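Local coordinates for protein cytochrome c-555 (Chlorobium tepidum, PDB 4J20) that carries electrons as a basic, haem-containing c-type cytochrome of green photosynthetic bacteria, although its exact role in their photosynthesis is not established, at residues Ser49-Gly54 / Gly60-Lys65; Gly26-Lys29 / Ala35-Pro38; Ala10-Ser15 / Val80-Gly85. The protein carries 2 engineered substitutions. One frame throughout, in Å; residues are numbered along the deposited sequence.

Contact 1: residues Ser49-Gly54 / Gly60-Lys65; sequences SKSIKG and GMMPAK. With HEB (heme b/c), chain I.
Ser51 meets Met62 and Lys65 across the contact; just before it, Lys50, bent at its third torsion, donates a hydrogen bond from NZ to haem propionate oxygen O2A at 2.9 Å, and Tyr55 adds a cation-pi contact. Ser51 works through its backbone: Lys65 N donates to Ser51 O at 2.8 Å, in the carbonyl plane and with an N-H...O angle of 147°. On the side-chain side, Ser51 CB touches Met62 CE at 3.9 Å, and its OG is turned back to Leu47 O. At the end of the helix Ala64 CB lies 3.4 Å from Ile52 O and equally near the carbonyl oxygen of Lys53. Gly54 leaves the helix with positive phi and comes so near the second segment that Met62 O receives a CA-H...O contact from Gly54 CA at 3.1 Å; a beta carbon on Gly54 would clash with Ala64 N. Met62 holds CG anti to the backbone N (chi1 168°) and then bends (chi2 39°), which brings SD to the haem iron at 2.3 Å. Beside it Pro63 lays CD over a pyrrole, 3.8 Å from haem C4C; a glycine here would probably open a gap over that pyrrole and let the chain after Met62 turn more freely. Helix end, methionine loop and iron together form the methionine side of a class I cytochrome c haem pocket, with His20 as the other axial ligand.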
loop_
_atom_site.group_PDB
_atom_site.type_symbol
_atom_site.label_atom_id
_atom_site.label_comp_id
_atom_site.label_asym_id
_atom_site.label_seq_id
_atom_site.Cartn_x
_atom_site.Cartn_y
_atom_site.Cartn_z
ATOM N N SER A 49 -4.151 -7.982 -1.997
ATOM C CA SER A 49 -3.537 -9.269 -2.296
ATOM C C SER A 49 -2.114 -9.092 -2.795
ATOM O O SER A 49 -1.175 -9.821 -2.379
ATOM C CB SER A 49 -4.344 -10.010 -3.356
ATOM O OG SER A 49 -3.669 -11.210 -3.720
ATOM N N LYS A 50 -1.901 -8.132 -3.682
ATOM C CA LYS A 50 -0.558 -7.929 -4.207
ATOM C C LYS A 50 0.356 -7.389 -3.124
ATOM O O LYS A 50 1.576 -7.685 -3.135
ATOM C CB LYS A 50 -0.602 -7.005 -5.410
ATOM C CG LYS A 50 -1.226 -7.710 -6.651
ATOM C CD LYS A 50 -1.465 -6.756 -7.816
ATOM C CE LYS A 50 -0.171 -6.286 -8.463
ATOM N NZ LYS A 50 -0.467 -5.247 -9.510
ATOM N N SER A 51 -0.200 -6.641 -2.168
ATOM C CA SER A 51 0.599 -6.090 -1.085
ATOM C C SER A 51 1.006 -7.175 -0.109
ATOM O O SER A 51 2.112 -7.117 0.461
ATOM C CB SER A 51 -0.134 -4.983 -0.337
ATOM O OG SER A 51 -0.351 -3.895 -1.229
ATOM N N ILE A 52 0.120 -8.140 0.157
ATOM C CA ILE A 52 0.437 -9.228 1.096
ATOM C C ILE A 52 1.390 -10.206 0.427
ATOM O O ILE A 52 2.284 -10.724 1.067
ATOM C CB ILE A 52 -0.862 -9.958 1.496
ATOM C CG1 ILE A 52 -1.673 -9.057 2.443
ATOM C CG2 ILE A 52 -0.574 -11.338 2.110
ATOM C CD1 ILE A 52 -3.193 -9.509 2.507
ATOM N N LYS A 53 1.192 -10.487 -0.849
ATOM C CA LYS A 53 2.010 -11.496 -1.549
ATOM C C LYS A 53 3.360 -10.984 -2.036
ATOM O O LYS A 53 4.331 -11.742 -2.130
ATOM C CB LYS A 53 1.216 -12.108 -2.691
ATOM C CG LYS A 53 0.084 -12.925 -2.144
ATOM C CD LYS A 53 -0.762 -13.568 -3.226
ATOM C CE LYS A 53 -1.910 -14.382 -2.612
ATOM N NZ LYS A 53 -1.443 -15.217 -1.477
ATOM N N GLY A 54 3.425 -9.684 -2.308
ATOM C CA GLY A 54 4.587 -9.077 -2.955
ATOM C C GLY A 54 4.527 -9.243 -4.434
ATOM O O GLY A 54 3.963 -10.264 -4.925
ATOM N N GLY A 60 8.933 -1.184 -9.841
ATOM C CA GLY A 60 9.924 -1.718 -8.924
ATOM C C GLY A 60 9.415 -2.902 -8.145
ATOM O O GLY A 60 8.474 -3.601 -8.560
ATOM N N MET A 61 10.036 -3.170 -7.031
ATOM C CA MET A 61 9.730 -4.322 -6.198
ATOM C C MET A 61 8.862 -3.915 -4.981
ATOM O O MET A 61 9.304 -3.130 -4.151
ATOM C CB MET A 61 11.068 -4.890 -5.718
ATOM C CG MET A 61 11.010 -6.322 -5.445
ATOM S SD MET A 61 10.264 -6.629 -3.857
ATOM C CE MET A 61 9.208 -8.049 -4.257
ATOM N N MET A 62 7.653 -4.456 -4.871
ATOM C CA MET A 62 6.773 -4.205 -3.717
ATOM C C MET A 62 6.882 -5.454 -2.835
ATOM O O MET A 62 6.294 -6.493 -3.146
ATOM C CB MET A 62 5.337 -3.996 -4.187
ATOM C CG MET A 62 4.267 -4.006 -3.099
ATOM S SD MET A 62 4.773 -3.169 -1.544
ATOM C CE MET A 62 3.568 -3.898 -0.442
ATOM N N PRO A 63 7.679 -5.396 -1.759
ATOM C CA PRO A 63 7.915 -6.635 -0.964
ATOM C C PRO A 63 6.674 -7.096 -0.222
ATOM O O PRO A 63 5.835 -6.266 0.207
ATOM C CB PRO A 63 9.034 -6.215 0.003
ATOM C CG PRO A 63 8.847 -4.690 0.164
ATOM C CD PRO A 63 8.369 -4.208 -1.198
ATOM N N ALA A 64 6.516 -8.391 -0.061
ATOM C CA ALA A 64 5.394 -8.997 0.640
ATOM C C ALA A 64 5.255 -8.398 2.034
ATOM O O ALA A 64 6.217 -8.343 2.814
ATOM C CB ALA A 64 5.634 -10.477 0.766
ATOM N N LYS A 65 4.055 -7.922 2.341
ATOM C CA LYS A 65 3.763 -7.268 3.638
ATOM C C LYS A 65 4.704 -6.122 3.918
ATOM O O LYS A 65 5.051 -5.849 5.074
ATOM C CB LYS A 65 3.765 -8.258 4.793
ATOM C CG LYS A 65 2.653 -9.348 4.711
ATOM C CD LYS A 65 2.537 -10.125 6.012
ATOM C CE LYS A 65 1.302 -11.064 6.038
ATOM N NZ LYS A 65 1.177 -11.778 7.351
HETATM FE FE HEB I . 4.432 -0.872 -1.539
HETATM C CHA HEB I . 3.344 -0.881 -4.758
HETATM C CHB HEB I . 1.186 -1.008 -0.439
HETATM C CHC HEB I . 5.513 -1.042 1.673
HETATM C CHD HEB I . 7.641 -0.454 -2.599
HETATM N NA HEB I . 2.626 -0.956 -2.424
HETATM C C1A HEB I . 2.370 -0.912 -3.797
HETATM C C2A HEB I . 0.946 -0.913 -3.991
HETATM C C3A HEB I . 0.368 -0.920 -2.795
HETATM C C4A HEB I . 1.400 -0.948 -1.807
HETATM C CMA HEB I . -1.119 -0.921 -2.477
HETATM C CAA HEB I . 0.281 -0.849 -5.366
HETATM C CBA HEB I . -0.238 -2.224 -5.797
HETATM C CGA HEB I . -0.826 -2.265 -7.187
HETATM O O1A HEB I . -0.750 -1.266 -7.960
HETATM O O2A HEB I . -1.336 -3.362 -7.531
HETATM N NB HEB I . 3.538 -0.984 0.260
HETATM C C1B HEB I . 2.171 -1.071 0.516
HETATM C C2B HEB I . 1.947 -1.272 1.916
HETATM C C3B HEB I . 3.151 -1.258 2.516
HETATM C C4B HEB I . 4.166 -1.099 1.501
HETATM C CMB HEB I . 0.561 -1.349 2.503
HETATM C CAB HEB I . 3.505 -1.400 3.975
HETATM C CBB HEB I . 2.876 -2.637 4.634
HETATM N NC HEB I . 6.218 -0.731 -0.662
HETATM C C1C HEB I . 6.462 -0.857 0.696
HETATM C C2C HEB I . 7.879 -0.756 0.948
HETATM C C3C HEB I . 8.463 -0.529 -0.234
HETATM C C4C HEB I . 7.465 -0.562 -1.246
HETATM C CMC HEB I . 8.475 -0.755 2.355
HETATM C CAC HEB I . 9.935 -0.260 -0.532
HETATM C CBC HEB I . 10.931 -1.327 -0.081
HETATM N ND HEB I . 5.317 -0.712 -3.341
HETATM C C1D HEB I . 6.679 -0.553 -3.566
HETATM C C2D HEB I . 6.941 -0.436 -4.959
HETATM C C3D HEB I . 5.657 -0.561 -5.611
HETATM C C4D HEB I . 4.691 -0.727 -4.559
HETATM C CMD HEB I . 8.265 -0.246 -5.656
HETATM C CAD HEB I . 5.367 -0.492 -7.100
HETATM C CBD HEB I . 5.536 -1.843 -7.833
HETATM C CGD HEB I . 5.208 -1.705 -9.268
HETATM O O1D HEB I . 4.046 -1.394 -9.573
HETATM O O2D HEB I . 6.068 -1.841 -10.103
#

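Contact 2: residues Gly26-Lys29 / Ala35-Pro38; sequences GAPK and AWAP. With HEB (heme b/c), chain I.
The indole of Trp36 takes Pro28 on one face, with CB 3.4 Å above the ring plane and offset toward the rim; at its edge, near the plane, lie the backbone carbonyl of Lys29 and the haem methyl CMA. Pro28 and the indole cross at about a right angle, and Pro28 CG also reaches Trp36 CZ2 at 3.7 Å. At the pyrrole edge Trp36 NE1 gives a weak hydrogen bond to Lys29 O, 2.9 Å long but bent to 125°. At the benzo edge CH2 meets haem CMA at 3.7 Å. The first torsion, with CG anti to the carbonyl carbon (chi1 -78°), swings the ring from helix 33-40 across to the loop. This is the histidine side of the haem in a class I cytochrome c, where a proline carbonyl typically fixes the axial imidazole: here Pro28 O accepts from His20 ND1. The proline ring is itself held against the porphyrin, its CD 3.5 Å from haem C3D, and Ala27 CB rests over the same pyrrole, 3.6 Å from haem C1D. Farther from the haem, Pro28 CB meets Ala35 CB at 4.2 Å, a looser apolar contact on the helix turn whose Ala35 N is bonded by Asp32 OD1.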
loop_
_atom_site.group_PDB
_atom_site.type_symbol
_atom_site.label_atom_id
_atom_site.label_comp_id
_atom_site.label_asym_id
_atom_site.label_seq_id
_atom_site.Cartn_x
_atom_site.Cartn_y
_atom_site.Cartn_z
ATOM N N GLY A 26 10.655 3.733 -7.357
ATOM C CA GLY A 26 9.517 3.320 -8.116
ATOM C C GLY A 26 8.230 3.185 -7.300
ATOM O O GLY A 26 7.166 2.971 -7.897
ATOM N N ALA A 27 8.257 3.276 -5.997
ATOM C CA ALA A 27 7.021 3.091 -5.224
ATOM C C ALA A 27 6.043 4.224 -5.513
ATOM O O ALA A 27 6.438 5.386 -5.509
ATOM C CB ALA A 27 7.346 3.027 -3.754
ATOM N N PRO A 28 4.765 3.928 -5.778
ATOM C CA PRO A 28 3.836 4.985 -6.043
ATOM C C PRO A 28 3.639 5.843 -4.800
ATOM O O PRO A 28 3.272 5.356 -3.733
ATOM C CB PRO A 28 2.551 4.239 -6.479
ATOM C CG PRO A 28 2.695 2.847 -5.928
ATOM C CD PRO A 28 4.180 2.594 -6.022
ATOM N N LYS A 29 3.908 7.130 -4.941
ATOM C CA LYS A 29 3.932 8.046 -3.814
ATOM C C LYS A 29 2.505 8.293 -3.321
ATOM O O LYS A 29 1.595 8.583 -4.100
ATOM C CB LYS A 29 4.592 9.358 -4.236
ATOM C CG LYS A 29 4.714 10.385 -3.146
ATOM C CD LYS A 29 5.456 11.604 -3.658
ATOM C CE LYS A 29 5.440 12.753 -2.692
ATOM N NZ LYS A 29 6.178 13.929 -3.314
ATOM N N ALA A 35 -0.259 8.511 -10.416
ATOM C CA ALA A 35 0.382 7.209 -10.153
ATOM C C ALA A 35 -0.683 6.245 -9.635
ATOM O O ALA A 35 -0.663 5.029 -9.952
ATOM C CB ALA A 35 1.479 7.331 -9.147
ATOM N N TRP A 36 -1.598 6.734 -8.799
ATOM C CA TRP A 36 -2.551 5.866 -8.139
ATOM C C TRP A 36 -3.807 5.567 -8.959
ATOM O O TRP A 36 -4.459 4.561 -8.673
ATOM C CB TRP A 36 -2.895 6.374 -6.730
ATOM C CG TRP A 36 -1.801 6.021 -5.780
ATOM C CD1 TRP A 36 -0.739 6.800 -5.407
ATOM C CD2 TRP A 36 -1.638 4.753 -5.116
ATOM N NE1 TRP A 36 0.084 6.093 -4.545
ATOM C CE2 TRP A 36 -0.459 4.833 -4.341
ATOM C CE3 TRP A 36 -2.404 3.587 -5.089
ATOM C CZ2 TRP A 36 -0.004 3.762 -3.583
ATOM C CZ3 TRP A 36 -1.943 2.507 -4.348
ATOM C CH2 TRP A 36 -0.760 2.602 -3.596
ATOM N N ALA A 37 -4.190 6.387 -9.924
ATOM C CA ALA A 37 -5.500 6.190 -10.536
ATOM C C ALA A 37 -5.713 4.778 -11.139
ATOM O O ALA A 37 -6.747 4.176 -10.873
ATOM C CB ALA A 37 -5.766 7.316 -11.577
ATOM N N PRO A 38 -4.790 4.276 -11.974
ATOM C CA PRO A 38 -5.068 2.963 -12.544
ATOM C C PRO A 38 -4.907 1.862 -11.486
ATOM O O PRO A 38 -5.507 0.785 -11.617
ATOM C CB PRO A 38 -3.993 2.795 -13.613
ATOM C CG PRO A 38 -2.954 3.763 -13.282
ATOM C CD PRO A 38 -3.570 4.889 -12.530
HETATM FE FE HEB I . 4.432 -0.872 -1.539
HETATM C CHA HEB I . 3.344 -0.881 -4.758
HETATM C CHB HEB I . 1.186 -1.008 -0.439
HETATM C CHC HEB I . 5.513 -1.042 1.673
HETATM C CHD HEB I . 7.641 -0.454 -2.599
HETATM N NA HEB I . 2.626 -0.956 -2.424
HETATM C C1A HEB I . 2.370 -0.912 -3.797
HETATM C C2A HEB I . 0.946 -0.913 -3.991
HETATM C C3A HEB I . 0.368 -0.920 -2.795
HETATM C C4A HEB I . 1.400 -0.948 -1.807
HETATM C CMA HEB I . -1.119 -0.921 -2.477
HETATM C CAA HEB I . 0.281 -0.849 -5.366
HETATM C CBA HEB I . -0.238 -2.224 -5.797
HETATM C CGA HEB I . -0.826 -2.265 -7.187
HETATM O O1A HEB I . -0.750 -1.266 -7.960
HETATM O O2A HEB I . -1.336 -3.362 -7.531
HETATM N NB HEB I . 3.538 -0.984 0.260
HETATM C C1B HEB I . 2.171 -1.071 0.516
HETATM C C2B HEB I . 1.947 -1.272 1.916
HETATM C C3B HEB I . 3.151 -1.258 2.516
HETATM C C4B HEB I . 4.166 -1.099 1.501
HETATM C CMB HEB I . 0.561 -1.349 2.503
HETATM C CAB HEB I . 3.505 -1.400 3.975
HETATM C CBB HEB I . 2.876 -2.637 4.634
HETATM N NC HEB I . 6.218 -0.731 -0.662
HETATM C C1C HEB I . 6.462 -0.857 0.696
HETATM C C2C HEB I . 7.879 -0.756 0.948
HETATM C C3C HEB I . 8.463 -0.529 -0.234
HETATM C C4C HEB I . 7.465 -0.562 -1.246
HETATM C CMC HEB I . 8.475 -0.755 2.355
HETATM C CAC HEB I . 9.935 -0.260 -0.532
HETATM C CBC HEB I . 10.931 -1.327 -0.081
HETATM N ND HEB I . 5.317 -0.712 -3.341
HETATM C C1D HEB I . 6.679 -0.553 -3.566
HETATM C C2D HEB I . 6.941 -0.436 -4.959
HETATM C C3D HEB I . 5.657 -0.561 -5.611
HETATM C C4D HEB I . 4.691 -0.727 -4.559
HETATM C CMD HEB I . 8.265 -0.246 -5.656
HETATM C CAD HEB I . 5.367 -0.492 -7.100
HETATM C CBD HEB I . 5.536 -1.843 -7.833
HETATM C CGD HEB I . 5.208 -1.705 -9.268
HETATM O O1D HEB I . 4.046 -1.394 -9.573
HETATM O O2D HEB I . 6.068 -1.841 -10.103
#

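Contact 3: residues Ala10-Ser15 / Val80-Gly85; sequences ATYDAS and VAYMVG. With HEB (heme b/c), chain I.
Tyr12 is touched by both Met83 and Tyr82. Met83 CG comes obliquely to the ring, 3.4 Å from Tyr12 CD1, and its sulfur makes a Met-aromatic contact, SD lying 4.9 Å from the ring centroid at 72° off the normal. Toward Tyr82 the nearest atoms are Tyr12 CD2 and Tyr82 CE2 at 3.6 Å; with the centroids 5.4 Å apart and the planes inclined at 44°, the two rings meet obliquely. Each tyrosine has CG anti to its own backbone N (chi1 172° for Tyr12), and both project from their helices into the interface. The two segments belong to the N- and C-terminal helices, 5-15 and 73-85, whose mutual packing is a hallmark of the cytochrome c fold. Met83 continues past the tyrosine to the haem: bent at its last torsion, it sets CE 3.6 Å from haem CHB. One turn earlier Val80 CG2 meets haem CMB at 3.7 Å, while Leu47 and Met44 pack against this valine. In the next shell Val30 and His20 each touch both Tyr12 and Met83. Where helix 5-15 ends, Ser15 O approaches haem CAB at 3.5 Å, just before Cys16, a predicted covalent attachment point.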
loop_
_atom_site.group_PDB
_atom_site.type_symbol
_atom_site.label_atom_id
_atom_site.label_comp_id
_atom_site.label_asym_id
_atom_site.label_seq_id
_atom_site.Cartn_x
_atom_site.Cartn_y
_atom_site.Cartn_z
ATOM N N ALA A 10 -1.299 3.718 11.389
ATOM C CA ALA A 10 -0.189 3.340 12.250
ATOM C C ALA A 10 0.742 2.383 11.505
ATOM O O ALA A 10 1.990 2.503 11.600
ATOM C CB ALA A 10 -0.686 2.685 13.556
ATOM N N THR A 11 0.177 1.419 10.772
ATOM C CA THR A 11 0.995 0.475 10.020
ATOM C C THR A 11 1.679 1.197 8.872
ATOM O O THR A 11 2.855 0.982 8.608
ATOM C CB THR A 11 0.173 -0.713 9.533
ATOM O OG1 THR A 11 -0.217 -1.483 10.675
ATOM C CG2 THR A 11 0.960 -1.608 8.634
ATOM N N TYR A 12 0.942 2.066 8.194
ATOM C CA TYR A 12 1.514 2.789 7.069
ATOM C C TYR A 12 2.732 3.579 7.550
ATOM O O TYR A 12 3.817 3.524 6.922
ATOM C CB TYR A 12 0.485 3.766 6.478
ATOM C CG TYR A 12 1.128 4.657 5.439
ATOM C CD1 TYR A 12 1.448 4.144 4.183
ATOM C CD2 TYR A 12 1.502 5.956 5.719
ATOM C CE1 TYR A 12 2.125 4.916 3.231
ATOM C CE2 TYR A 12 2.192 6.717 4.769
ATOM C CZ TYR A 12 2.495 6.167 3.551
ATOM O OH TYR A 12 3.186 6.905 2.594
ATOM N N ASP A 13 2.591 4.339 8.619
ATOM C CA ASP A 13 3.675 5.171 9.081
ATOM C C ASP A 13 4.904 4.348 9.436
ATOM O O ASP A 13 6.056 4.753 9.129
ATOM C CB ASP A 13 3.258 5.972 10.315
ATOM C CG ASP A 13 2.287 7.097 10.000
ATOM O OD1 ASP A 13 2.138 7.505 8.821
ATOM O OD2 ASP A 13 1.636 7.551 10.976
ATOM N N ALA A 14 4.704 3.203 10.074
ATOM C CA ALA A 14 5.832 2.420 10.567
ATOM C C ALA A 14 6.467 1.503 9.531
ATOM O O ALA A 14 7.673 1.226 9.623
ATOM C CB ALA A 14 5.397 1.606 11.753
ATOM N N SER A 15 5.697 1.071 8.532
ATOM C CA SER A 15 6.145 -0.024 7.688
ATOM C C SER A 15 6.076 0.275 6.193
ATOM O O SER A 15 6.561 -0.560 5.411
ATOM C CB SER A 15 5.335 -1.290 7.978
ATOM O OG SER A 15 5.596 -1.771 9.292
ATOM N N VAL A 80 -3.240 -0.184 3.180
ATOM C CA VAL A 80 -3.589 0.083 1.786
ATOM C C VAL A 80 -4.772 1.033 1.736
ATOM O O VAL A 80 -4.808 1.987 0.945
ATOM C CB VAL A 80 -3.902 -1.244 1.018
ATOM C CG1 VAL A 80 -4.405 -0.926 -0.392
ATOM C CG2 VAL A 80 -2.678 -2.167 0.952
ATOM N N ALA A 81 -5.776 0.812 2.586
ATOM C CA ALA A 81 -6.966 1.670 2.615
ATOM C C ALA A 81 -6.585 3.100 2.923
ATOM O O ALA A 81 -7.112 4.032 2.323
ATOM C CB ALA A 81 -7.986 1.143 3.622
ATOM N N TYR A 82 -5.659 3.268 3.875
ATOM C CA TYR A 82 -5.176 4.597 4.161
ATOM C C TYR A 82 -4.505 5.237 2.946
ATOM O O TYR A 82 -4.801 6.371 2.567
ATOM C CB TYR A 82 -4.204 4.550 5.344
ATOM C CG TYR A 82 -3.608 5.891 5.636
ATOM C CD1 TYR A 82 -4.362 6.889 6.233
ATOM C CD2 TYR A 82 -2.319 6.189 5.243
ATOM C CE1 TYR A 82 -3.829 8.144 6.455
ATOM C CE2 TYR A 82 -1.787 7.496 5.442
ATOM C CZ TYR A 82 -2.549 8.421 6.070
ATOM O OH TYR A 82 -2.011 9.690 6.308
ATOM N N MET A 83 -3.602 4.495 2.321
ATOM C CA MET A 83 -2.873 5.002 1.140
ATOM C C MET A 83 -3.840 5.394 0.017
ATOM O O MET A 83 -3.702 6.480 -0.586
ATOM C CB MET A 83 -1.935 3.936 0.637
ATOM C CG MET A 83 -0.813 3.637 1.634
ATOM S SD MET A 83 0.134 2.129 1.297
ATOM C CE MET A 83 0.991 2.625 -0.187
ATOM N N VAL A 84 -4.795 4.534 -0.288
ATOM C CA VAL A 84 -5.749 4.824 -1.353
ATOM C C VAL A 84 -6.596 6.041 -1.001
ATOM O O VAL A 84 -6.794 6.933 -1.852
ATOM C CB VAL A 84 -6.635 3.594 -1.587
ATOM C CG1 VAL A 84 -7.905 3.957 -2.389
ATOM C CG2 VAL A 84 -5.871 2.481 -2.257
ATOM N N GLY A 85 -7.081 6.115 0.244
ATOM C CA GLY A 85 -7.872 7.246 0.654
ATOM C C GLY A 85 -7.161 8.585 0.571
ATOM O O GLY A 85 -7.813 9.627 0.493
HETATM FE FE HEB I . 4.432 -0.872 -1.539
HETATM C CHA HEB I . 3.344 -0.881 -4.758
HETATM C CHB HEB I . 1.186 -1.008 -0.439
HETATM C CHC HEB I . 5.513 -1.042 1.673
HETATM C CHD HEB I . 7.641 -0.454 -2.599
HETATM N NA HEB I . 2.626 -0.956 -2.424
HETATM C C1A HEB I . 2.370 -0.912 -3.797
HETATM C C2A HEB I . 0.946 -0.913 -3.991
HETATM C C3A HEB I . 0.368 -0.920 -2.795
HETATM C C4A HEB I . 1.400 -0.948 -1.807
HETATM C CMA HEB I . -1.119 -0.921 -2.477
HETATM C CAA HEB I . 0.281 -0.849 -5.366
HETATM C CBA HEB I . -0.238 -2.224 -5.797
HETATM C CGA HEB I . -0.826 -2.265 -7.187
HETATM O O1A HEB I . -0.750 -1.266 -7.960
HETATM O O2A HEB I . -1.336 -3.362 -7.531
HETATM N NB HEB I . 3.538 -0.984 0.260
HETATM C C1B HEB I . 2.171 -1.071 0.516
HETATM C C2B HEB I . 1.947 -1.272 1.916
HETATM C C3B HEB I . 3.151 -1.258 2.516
HETATM C C4B HEB I . 4.166 -1.099 1.501
HETATM C CMB HEB I . 0.561 -1.349 2.503
HETATM C CAB HEB I . 3.505 -1.400 3.975
HETATM C CBB HEB I . 2.876 -2.637 4.634
HETATM N NC HEB I . 6.218 -0.731 -0.662
HETATM C C1C HEB I . 6.462 -0.857 0.696
HETATM C C2C HEB I . 7.879 -0.756 0.948
HETATM C C3C HEB I . 8.463 -0.529 -0.234
HETATM C C4C HEB I . 7.465 -0.562 -1.246
HETATM C CMC HEB I . 8.475 -0.755 2.355
HETATM C CAC HEB I . 9.935 -0.260 -0.532
HETATM C CBC HEB I . 10.931 -1.327 -0.081
HETATM N ND HEB I . 5.317 -0.712 -3.341
HETATM C C1D HEB I . 6.679 -0.553 -3.566
HETATM C C2D HEB I . 6.941 -0.436 -4.959
HETATM C C3D HEB I . 5.657 -0.561 -5.611
HETATM C C4D HEB I . 4.691 -0.727 -4.559
HETATM C CMD HEB I . 8.265 -0.246 -5.656
HETATM C CAD HEB I . 5.367 -0.492 -7.100
HETATM C CBD HEB I . 5.536 -1.843 -7.833
HETATM C CGD HEB I . 5.208 -1.705 -9.268
HETATM O O1D HEB I . 4.046 -1.394 -9.573
HETATM O O2D HEB I . 6.068 -1.841 -10.103
#

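From the N terminus, helix 5-15 opens contact 3, which closes only when helix 73-85 returns, so it encloses nearly the whole chain. Within that loop the other two contacts follow in series. Contact 2 shuts a short turn with five residues between its segments, tying the loop after helix 17-20 to helix 33-40; contact 1 likewise spans five residues, from the end of helix 44-53 to the chain around strand 61-62. Contacts 1 and 2 do not touch but approach the haem from opposite faces. Contact 3 joins both: Ser51 OG packs on Val80 CG2 at 3.6 Å, and Trp36 CZ2 on Met83 CE at 3.7 Å.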